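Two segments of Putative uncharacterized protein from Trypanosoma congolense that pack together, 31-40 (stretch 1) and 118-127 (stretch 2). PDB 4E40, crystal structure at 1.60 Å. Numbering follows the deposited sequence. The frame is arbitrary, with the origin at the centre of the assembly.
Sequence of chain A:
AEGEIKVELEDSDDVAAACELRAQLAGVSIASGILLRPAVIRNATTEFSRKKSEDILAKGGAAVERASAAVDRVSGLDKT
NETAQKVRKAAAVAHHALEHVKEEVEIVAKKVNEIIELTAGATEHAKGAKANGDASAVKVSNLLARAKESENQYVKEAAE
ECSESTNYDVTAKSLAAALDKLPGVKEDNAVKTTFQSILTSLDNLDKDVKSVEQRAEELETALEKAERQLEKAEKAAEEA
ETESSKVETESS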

# COMPACT_ATOMS: atom_id res chain seq x y z
N ALA A 31 1.87 3.06 -16.16
CA ALA A 31 1.25 3.82 -15.07
C ALA A 31 0.88 2.95 -13.89
O ALA A 31 1.09 3.32 -12.73
CB ALA A 31 0.02 4.57 -15.56
N SER A 32 0.32 1.79 -14.18
CA SER A 32 -0.13 0.88 -13.08
C SER A 32 1.08 0.32 -12.33
O SER A 32 1.03 0.20 -11.13
CB SER A 32 -1.03 -0.23 -13.68
OG SER A 32 -0.29 -1.13 -14.43
N GLY A 33 2.15 -0.02 -13.04
CA GLY A 33 3.35 -0.49 -12.30
C GLY A 33 3.97 0.61 -11.47
O GLY A 33 4.44 0.33 -10.36
N ILE A 34 4.00 1.86 -11.95
CA ILE A 34 4.45 3.01 -11.13
C ILE A 34 3.57 3.22 -9.91
O ILE A 34 4.06 3.44 -8.80
CB ILE A 34 4.45 4.32 -11.99
CG1 ILE A 34 5.57 4.21 -13.00
CG2 ILE A 34 4.69 5.58 -11.13
CD1 ILE A 34 5.48 5.31 -14.06
N LEU A 35 2.24 3.15 -10.10
CA LEU A 35 1.36 3.30 -8.92
C LEU A 35 1.62 2.19 -7.90
O LEU A 35 1.64 2.51 -6.71
CB LEU A 35 -0.15 3.26 -9.31
CG LEU A 35 -0.72 4.55 -9.90
CD1 LEU A 35 -2.10 4.28 -10.49
CD2 LEU A 35 -0.85 5.61 -8.81
N LEU A 36 1.88 0.95 -8.36
CA LEU A 36 2.00 -0.23 -7.45
C LEU A 36 3.32 -0.24 -6.70
O LEU A 36 3.41 -0.74 -5.55
CB LEU A 36 1.81 -1.54 -8.21
CG LEU A 36 1.93 -2.83 -7.39
CD1 LEU A 36 0.75 -2.90 -6.41
CD2 LEU A 36 1.94 -3.98 -8.36
N ARG A 37 4.33 0.37 -7.30
CA ARG A 37 5.73 0.23 -6.83
C ARG A 37 5.93 0.47 -5.34
O ARG A 37 6.55 -0.41 -4.69
CB ARG A 37 6.66 1.07 -7.70
CG ARG A 37 8.15 0.91 -7.38
CD ARG A 37 8.61 -0.52 -7.54
NE ARG A 37 10.05 -0.58 -7.28
CZ ARG A 37 10.70 -1.69 -6.90
NH1 ARG A 37 10.03 -2.83 -6.74
NH2 ARG A 37 12.02 -1.64 -6.66
N PRO A 38 5.39 1.57 -4.76
CA PRO A 38 5.67 1.77 -3.32
C PRO A 38 5.08 0.74 -2.40
O PRO A 38 5.68 0.50 -1.34
CB PRO A 38 5.02 3.14 -2.99
CG PRO A 38 5.03 3.86 -4.32
CD PRO A 38 4.76 2.78 -5.34
N ALA A 39 3.91 0.19 -2.75
CA ALA A 39 3.29 -0.85 -1.92
C ALA A 39 4.13 -2.09 -2.01
O ALA A 39 4.27 -2.77 -0.97
CB ALA A 39 1.81 -1.11 -2.30
N VAL A 40 4.73 -2.40 -3.15
CA VAL A 40 5.55 -3.65 -3.28
C VAL A 40 6.84 -3.54 -2.43
O VAL A 40 7.19 -4.45 -1.63
CB VAL A 40 5.84 -3.98 -4.75
CG1 VAL A 40 6.94 -5.00 -4.85
CG2 VAL A 40 4.52 -4.45 -5.40
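Stretch 2 118-127: LTAGATEHAK

Stretch 2 is helical from L118 to K127, part of a longer helix that extends beyond both ends. Stretch 1 is also helical, with a kink where the N atoms of P38 and A39 lack the bond to the turn before. The two helices run antiparallel, with 171° between their N-to-C directions. Their axes approach to 9.3 Å, close enough for small side chains to meet. The register therefore runs in reverse: T119 lies near A39, A122 near L36, and A126 near S32.

L118 points sideways and makes no contact. T119 points toward stretch 1, in the m rotamer. Its OG1 lies 3.9 Å from A39 CB and 3.8 Å from A39 O. Neither approach is a hydrogen bond; this hydroxyl is bonded elsewhere in the structure. A120 points away, and G121 does not reach the partner.

A122 comes one turn after T119 and faces L36. Its CB is 3.7 Å from L36 CD1, an apolar contact. T123 points sideways but still borders the leucine, with its N 3.8 Å and its OG1 3.9 Å from L36 CD1. That hydroxyl is turned back on its own helix, where T123 OG1 donates to T119 O at 2.8 Å. E124 and H125 stay clear of stretch 1.

A126 points toward stretch 1 and is the residue of stretch 2 most covered by it. Its CB is 4.1 Å from L36 CD2, so L36 spans the turn between A122 and A126. A126 CB also lies 4.2 Å from S32 CB. The CA atoms of A126 and S32 are 5.1 Å apart, the tightest pairing in the register. K127 points away; its NZ forms a salt bridge with E124 OE2 at 3.1 Å. No hydrogen bond crosses between the stretches.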

# COMPACT_ATOMS: atom_id res chain seq x y z
N LEU A 118 -3.89 -5.32 1.60
CA LEU A 118 -4.05 -4.16 0.67
C LEU A 118 -3.14 -4.33 -0.50
O LEU A 118 -3.53 -4.00 -1.64
CB LEU A 118 -3.65 -2.87 1.40
CG LEU A 118 -4.74 -2.44 2.40
CD1 LEU A 118 -4.09 -1.40 3.29
CD2 LEU A 118 -5.88 -1.81 1.62
N THR A 119 -1.94 -4.86 -0.25
CA THR A 119 -0.96 -4.99 -1.35
C THR A 119 -1.37 -6.10 -2.31
O THR A 119 -1.23 -5.97 -3.54
CB THR A 119 0.46 -5.20 -0.81
OG1 THR A 119 0.79 -4.07 -0.00
CG2 THR A 119 1.46 -5.28 -1.97
N ALA A 120 -1.93 -7.20 -1.77
CA ALA A 120 -2.46 -8.27 -2.64
C ALA A 120 -3.61 -7.75 -3.51
O ALA A 120 -3.69 -8.03 -4.73
CB ALA A 120 -2.92 -9.47 -1.75
N GLY A 121 -4.48 -6.92 -2.92
CA GLY A 121 -5.59 -6.34 -3.72
C GLY A 121 -5.04 -5.38 -4.76
O GLY A 121 -5.50 -5.38 -5.90
N ALA A 122 -4.07 -4.55 -4.40
CA ALA A 122 -3.52 -3.55 -5.29
C ALA A 122 -2.86 -4.26 -6.44
O ALA A 122 -2.92 -3.79 -7.62
CB ALA A 122 -2.48 -2.73 -4.53
N THR A 123 -2.17 -5.34 -6.16
CA THR A 123 -1.52 -6.13 -7.21
C THR A 123 -2.54 -6.58 -8.26
O THR A 123 -2.26 -6.49 -9.47
CB THR A 123 -0.70 -7.31 -6.63
OG1 THR A 123 0.29 -6.75 -5.78
CG2 THR A 123 -0.07 -8.12 -7.73
N GLU A 124 -3.73 -7.02 -7.79
CA GLU A 124 -4.77 -7.44 -8.70
C GLU A 124 -5.33 -6.27 -9.47
O GLU A 124 -5.59 -6.43 -10.67
CB GLU A 124 -5.93 -8.17 -7.96
CG GLU A 124 -5.51 -9.51 -7.38
CD GLU A 124 -4.85 -10.42 -8.39
OE1 GLU A 124 -5.43 -10.56 -9.50
OE2 GLU A 124 -3.69 -10.87 -8.09
N HIS A 125 -5.47 -5.11 -8.82
CA HIS A 125 -5.92 -3.93 -9.62
C HIS A 125 -4.92 -3.56 -10.70
O HIS A 125 -5.33 -3.17 -11.83
CB HIS A 125 -6.20 -2.72 -8.71
CG HIS A 125 -7.39 -2.93 -7.78
ND1 HIS A 125 -8.58 -3.31 -8.25
CD2 HIS A 125 -7.53 -2.80 -6.40
CE1 HIS A 125 -9.45 -3.48 -7.21
NE2 HIS A 125 -8.83 -3.13 -6.11
N ALA A 126 -3.64 -3.66 -10.40
CA ALA A 126 -2.65 -3.26 -11.41
C ALA A 126 -2.67 -4.24 -12.59
O ALA A 126 -2.57 -3.79 -13.76
CB ALA A 126 -1.25 -3.22 -10.78
N LYS A 127 -2.84 -5.56 -12.31
CA LYS A 127 -2.91 -6.59 -13.35
C LYS A 127 -4.12 -6.32 -14.22
O LYS A 127 -4.03 -6.40 -15.44
CB LYS A 127 -3.07 -7.99 -12.72
CG LYS A 127 -1.78 -8.51 -12.17
CD LYS A 127 -1.91 -9.95 -11.66
CE LYS A 127 -0.75 -10.27 -10.71
NZ LYS A 127 -1.21 -11.40 -9.82